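Phage terminase large subunit (Thermus phage P7426, PDB 7KS4) probably powers the ATP-driven packaging of viral DNA into empty capsids through this N-terminal ATPase domain, and probably cuts the genome with a C-terminal nuclease domain. Local coordinates at residues R63-Y75 against A128-N142. Sequence-based numbering, arbitrary orientation.
Sequences RPGSQGWIIAPTY and ATSEFRGKSADRPDN
Two parallel strands of the P-loop ATPase sheet meet, 67-72 beside 126-136, with 67-72 also bonded to strand 150-153 of the predicted Walker B motif. Backbone hydrogen bonds run from the Glu131 N to Ser66 O pair (2.9 Å) to the Ala137 N to Ala72 O pair (2.7 Å). On one face, Lys135 lies across Trp69: its CG sits 3.7 Å from Trp69 CE3, over the indole face. A bend at chi2 (-65°) keeps the aliphatic chain along the ring, while NZ reaches Asn142 O (3.1 Å) in the poorly ordered 3-10 segment 140-142. Arg133 NE bridges to Glu131 OE2, which Arg109 also grips. On the face covered by helices 48-62 and 75-92, Phe132 CZ packs on Ile70 CG2 (3.5 Å); Gly68, with no side chain, leaves room for Phe132 CD1 to come 3.5 Å from Gly68 O. Thr74 OG1 N-caps helix 75-92, and Pro73, close to the predicted catalytic Glu155, receives Asp138 N on its carbonyl O. Tyr75 turns back over strand 126-136: small Ser136 brings CB over the ring centre, 3.5 Å from Tyr75 CD2, and Asn142 ND2 donates a long bond (3.3 Å) to Tyr75 OH, which lies 25° out of the amide plane.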
loop_
_atom_site.group_PDB
_atom_site.type_symbol
_atom_site.label_atom_id
_atom_site.label_comp_id
_atom_site.label_asym_id
_atom_site.label_seq_id
_atom_site.Cartn_x
_atom_site.Cartn_y
_atom_site.Cartn_z
ATOM N N ARG A 63 -6.210 -1.040 15.574
ATOM C CA ARG A 63 -4.980 -1.070 16.360
ATOM C C ARG A 63 -4.757 0.325 16.925
ATOM O O ARG A 63 -3.933 1.090 16.409
ATOM C CB ARG A 63 -3.802 -1.531 15.504
ATOM C CG ARG A 63 -3.784 -3.023 15.257
ATOM C CD ARG A 63 -3.301 -3.743 16.501
ATOM N NE ARG A 63 -3.150 -5.181 16.302
ATOM C CZ ARG A 63 -2.575 -5.996 17.183
ATOM N NH1 ARG A 63 -2.094 -5.514 18.324
ATOM N NH2 ARG A 63 -2.477 -7.293 16.924
ATOM N N PRO A 64 -5.490 0.700 17.974
ATOM C CA PRO A 64 -5.336 2.047 18.542
ATOM C C PRO A 64 -3.892 2.318 18.934
ATOM O O PRO A 64 -3.240 1.496 19.580
ATOM C CB PRO A 64 -6.261 2.029 19.767
ATOM C CG PRO A 64 -7.263 0.967 19.470
ATOM C CD PRO A 64 -6.512 -0.083 18.681
ATOM N N GLY A 65 -3.402 3.493 18.552
ATOM C CA GLY A 65 -2.019 3.842 18.765
ATOM C C GLY A 65 -1.092 3.408 17.654
ATOM O O GLY A 65 0.109 3.705 17.718
ATOM N N SER A 66 -1.608 2.723 16.638
ATOM C CA SER A 66 -0.769 2.295 15.531
ATOM C C SER A 66 -0.259 3.507 14.770
ATOM O O SER A 66 -0.934 4.535 14.664
ATOM C CB SER A 66 -1.542 1.372 14.590
ATOM O OG SER A 66 -2.668 2.035 14.033
ATOM N N GLN A 67 0.958 3.384 14.244
ATOM C CA GLN A 67 1.578 4.449 13.470
ATOM C C GLN A 67 2.026 3.884 12.134
ATOM O O GLN A 67 2.634 2.808 12.080
ATOM C CB GLN A 67 2.763 5.071 14.219
ATOM C CG GLN A 67 2.351 5.803 15.498
ATOM C CD GLN A 67 3.514 6.487 16.192
ATOM O OE1 GLN A 67 3.392 7.621 16.654
ATOM N NE2 GLN A 67 4.646 5.799 16.275
ATOM N N GLY A 68 1.727 4.611 11.061
ATOM C CA GLY A 68 2.084 4.164 9.730
ATOM C C GLY A 68 2.333 5.335 8.808
ATOM O O GLY A 68 1.915 6.468 9.066
ATOM N N TRP A 69 3.033 5.041 7.722
ATOM C CA TRP A 69 3.321 6.001 6.671
ATOM C C TRP A 69 2.891 5.416 5.337
ATOM O O TRP A 69 2.925 4.198 5.143
ATOM C CB TRP A 69 4.825 6.326 6.562
ATOM C CG TRP A 69 5.424 7.121 7.676
ATOM C CD1 TRP A 69 4.793 7.624 8.775
ATOM C CD2 TRP A 69 6.800 7.504 7.793
ATOM N NE1 TRP A 69 5.695 8.300 9.571
ATOM C CE2 TRP A 69 6.932 8.240 8.986
ATOM C CE3 TRP A 69 7.933 7.293 6.999
ATOM C CZ2 TRP A 69 8.155 8.769 9.405
ATOM C CZ3 TRP A 69 9.144 7.819 7.415
ATOM C CH2 TRP A 69 9.245 8.547 8.607
ATOM N N ILE A 70 2.501 6.291 4.417
ATOM C CA ILE A 70 2.520 5.986 2.993
ATOM C C ILE A 70 3.607 6.844 2.367
ATOM O O ILE A 70 3.630 8.068 2.555
ATOM C CB ILE A 70 1.154 6.217 2.315
ATOM C CG1 ILE A 70 1.245 5.871 0.813
ATOM C CG2 ILE A 70 0.653 7.635 2.547
ATOM C CD1 ILE A 70 1.633 7.028 -0.124
ATOM N N ILE A 71 4.522 6.200 1.651
ATOM C CA ILE A 71 5.647 6.871 1.015
ATOM C C ILE A 71 5.520 6.669 -0.486
ATOM O O ILE A 71 5.325 5.539 -0.949
ATOM C CB ILE A 71 6.998 6.332 1.519
ATOM C CG1 ILE A 71 6.966 6.178 3.041
ATOM C CG2 ILE A 71 8.136 7.266 1.061
ATOM C CD1 ILE A 71 8.213 5.560 3.625
ATOM N N ALA A 72 5.627 7.754 -1.235
ATOM C CA ALA A 72 5.632 7.729 -2.690
ATOM C C ALA A 72 6.859 8.460 -3.191
ATOM O O ALA A 72 7.606 9.056 -2.405
ATOM C CB ALA A 72 4.355 8.377 -3.252
ATOM N N PRO A 73 7.122 8.424 -4.500
ATOM C CA PRO A 73 8.266 9.187 -5.026
ATOM C C PRO A 73 8.131 10.687 -4.838
ATOM O O PRO A 73 9.148 11.372 -4.661
ATOM C CB PRO A 73 8.293 8.804 -6.511
ATOM C CG PRO A 73 7.600 7.481 -6.578
ATOM C CD PRO A 73 6.520 7.559 -5.530
ATOM N N THR A 74 6.908 11.216 -4.875
ATOM C CA THR A 74 6.642 12.640 -4.731
ATOM C C THR A 74 5.491 12.842 -3.754
ATOM O O THR A 74 4.724 11.919 -3.471
ATOM C CB THR A 74 6.271 13.286 -6.065
ATOM O OG1 THR A 74 5.075 12.676 -6.570
ATOM C CG2 THR A 74 7.402 13.125 -7.083
ATOM N N TYR A 75 5.362 14.074 -3.256
ATOM C CA TYR A 75 4.251 14.387 -2.364
ATOM C C TYR A 75 2.918 14.328 -3.101
ATOM O O TYR A 75 1.918 13.861 -2.543
ATOM C CB TYR A 75 4.452 15.761 -1.723
ATOM C CG TYR A 75 5.208 15.698 -0.416
ATOM C CD1 TYR A 75 4.714 14.958 0.653
ATOM C CD2 TYR A 75 6.410 16.374 -0.244
ATOM C CE1 TYR A 75 5.392 14.887 1.850
ATOM C CE2 TYR A 75 7.097 16.307 0.958
ATOM C CZ TYR A 75 6.580 15.560 2.000
ATOM O OH TYR A 75 7.244 15.479 3.203
ATOM N N ALA A 128 -5.451 6.649 23.466
ATOM C CA ALA A 128 -4.457 6.306 22.463
ATOM C C ALA A 128 -4.726 7.148 21.229
ATOM O O ALA A 128 -5.842 7.623 21.015
ATOM C CB ALA A 128 -4.498 4.816 22.131
ATOM N N THR A 129 -3.682 7.343 20.432
ATOM C CA THR A 129 -3.782 8.089 19.181
ATOM C C THR A 129 -3.060 7.302 18.093
ATOM O O THR A 129 -1.851 7.071 18.184
ATOM C CB THR A 129 -3.196 9.494 19.331
ATOM O OG1 THR A 129 -3.987 10.240 20.263
ATOM C CG2 THR A 129 -3.189 10.228 17.993
ATOM N N SER A 130 -3.815 6.868 17.090
ATOM C CA SER A 130 -3.246 6.317 15.871
ATOM C C SER A 130 -2.852 7.454 14.938
ATOM O O SER A 130 -3.495 8.506 14.910
ATOM C CB SER A 130 -4.252 5.398 15.184
ATOM O OG SER A 130 -4.774 4.461 16.099
ATOM N N GLU A 131 -1.779 7.241 14.173
ATOM C CA GLU A 131 -1.214 8.290 13.336
ATOM C C GLU A 131 -0.840 7.735 11.968
ATOM O O GLU A 131 -0.236 6.662 11.870
ATOM C CB GLU A 131 0.026 8.911 13.987
ATOM C CG GLU A 131 0.632 10.028 13.176
ATOM C CD GLU A 131 1.699 10.787 13.939
ATOM O OE1 GLU A 131 1.977 10.426 15.102
ATOM O OE2 GLU A 131 2.259 11.745 13.373
ATOM N N PHE A 132 -1.187 8.481 10.920
ATOM C CA PHE A 132 -0.869 8.107 9.548
ATOM C C PHE A 132 -0.359 9.337 8.819
ATOM O O PHE A 132 -1.015 10.383 8.836
ATOM C CB PHE A 132 -2.100 7.535 8.838
ATOM C CG PHE A 132 -1.833 7.028 7.446
ATOM C CD1 PHE A 132 -1.036 5.913 7.240
ATOM C CD2 PHE A 132 -2.416 7.642 6.346
ATOM C CE1 PHE A 132 -0.799 5.431 5.958
ATOM C CE2 PHE A 132 -2.187 7.165 5.062
ATOM C CZ PHE A 132 -1.383 6.056 4.869
ATOM N N ARG A 133 0.806 9.213 8.188
ATOM C CA ARG A 133 1.430 10.335 7.504
ATOM C C ARG A 133 1.755 9.973 6.068
ATOM O O ARG A 133 2.059 8.820 5.752
ATOM C CB ARG A 133 2.721 10.775 8.179
ATOM C CG ARG A 133 2.529 11.495 9.487
ATOM C CD ARG A 133 3.378 12.750 9.521
ATOM N NE ARG A 133 3.799 13.076 10.872
ATOM C CZ ARG A 133 4.389 14.215 11.212
ATOM N NH1 ARG A 133 4.739 14.421 12.470
ATOM N NH2 ARG A 133 4.617 15.146 10.294
ATOM N N GLY A 134 1.698 10.982 5.206
ATOM C CA GLY A 134 2.225 10.868 3.860
ATOM C C GLY A 134 3.656 11.380 3.810
ATOM O O GLY A 134 3.998 12.371 4.450
ATOM N N LYS A 135 4.489 10.675 3.048
ATOM C CA LYS A 135 5.901 11.002 2.925
ATOM C C LYS A 135 6.319 10.893 1.466
ATOM O O LYS A 135 5.702 10.175 0.674
ATOM C CB LYS A 135 6.774 10.082 3.787
ATOM C CG LYS A 135 6.580 10.258 5.289
ATOM C CD LYS A 135 7.032 11.635 5.739
ATOM C CE LYS A 135 6.959 11.781 7.241
ATOM N NZ LYS A 135 7.337 13.160 7.661
ATOM N N SER A 136 7.390 11.610 1.132
ATOM C CA SER A 136 7.903 11.719 -0.228
ATOM C C SER A 136 9.356 11.265 -0.275
ATOM O O SER A 136 10.171 11.685 0.556
ATOM C CB SER A 136 7.806 13.158 -0.738
ATOM O OG SER A 136 8.674 13.363 -1.840
ATOM N N ALA A 137 9.679 10.429 -1.268
ATOM C CA ALA A 137 11.059 9.986 -1.450
ATOM C C ALA A 137 11.968 11.122 -1.902
ATOM O O ALA A 137 13.157 11.126 -1.565
ATOM C CB ALA A 137 11.117 8.844 -2.465
ATOM N N ASP A 138 11.442 12.082 -2.673
ATOM C CA ASP A 138 12.235 13.218 -3.131
ATOM C C ASP A 138 12.401 14.287 -2.058
ATOM O O ASP A 138 12.804 15.414 -2.371
ATOM C CB ASP A 138 11.625 13.831 -4.398
ATOM C CG ASP A 138 10.266 14.462 -4.165
ATOM O OD1 ASP A 138 9.873 14.654 -2.998
ATOM O OD2 ASP A 138 9.588 14.780 -5.165
ATOM N N ARG A 139 12.094 13.963 -0.805
ATOM C CA ARG A 139 12.374 14.839 0.332
ATOM C C ARG A 139 12.941 13.983 1.454
ATOM O O ARG A 139 12.318 13.812 2.507
ATOM C CB ARG A 139 11.113 15.584 0.775
ATOM C CG ARG A 139 10.492 16.451 -0.313
ATOM C CD ARG A 139 11.339 17.675 -0.630
ATOM N NE ARG A 139 10.794 18.431 -1.756
ATOM C CZ ARG A 139 9.691 19.172 -1.701
ATOM N NH1 ARG A 139 8.994 19.263 -0.575
ATOM N NH2 ARG A 139 9.276 19.820 -2.782
ATOM N N PRO A 140 14.132 13.415 1.252
ATOM C CA PRO A 140 14.734 12.586 2.309
ATOM C C PRO A 140 14.859 13.300 3.641
ATOM O O PRO A 140 14.898 12.638 4.688
ATOM C CB PRO A 140 16.115 12.235 1.733
ATOM C CG PRO A 140 15.993 12.425 0.265
ATOM C CD PRO A 140 14.995 13.516 0.062
ATOM N N ASP A 141 14.925 14.633 3.639
ATOM C CA ASP A 141 15.109 15.367 4.886
ATOM C C ASP A 141 13.962 15.109 5.854
ATOM O O ASP A 141 14.182 14.950 7.061
ATOM C CB ASP A 141 15.245 16.861 4.597
ATOM C CG ASP A 141 16.506 17.189 3.822
ATOM O OD1 ASP A 141 17.396 16.314 3.739
ATOM O OD2 ASP A 141 16.614 18.320 3.304
ATOM N N ASN A 142 12.735 15.059 5.347
ATOM C CA ASN A 142 11.568 14.820 6.186
ATOM C C ASN A 142 11.389 13.350 6.553
ATOM O O ASN A 142 10.360 12.991 7.134
ATOM C CB ASN A 142 10.310 15.342 5.489
ATOM C CG ASN A 142 10.226 16.855 5.503
ATOM O OD1 ASN A 142 10.745 17.508 6.408
ATOM N ND2 ASN A 142 9.572 17.421 4.497
HETATM O O HOH W 1 9.207 12.872 3.226
HETATM O O HOH W 2 7.166 16.236 -4.220
#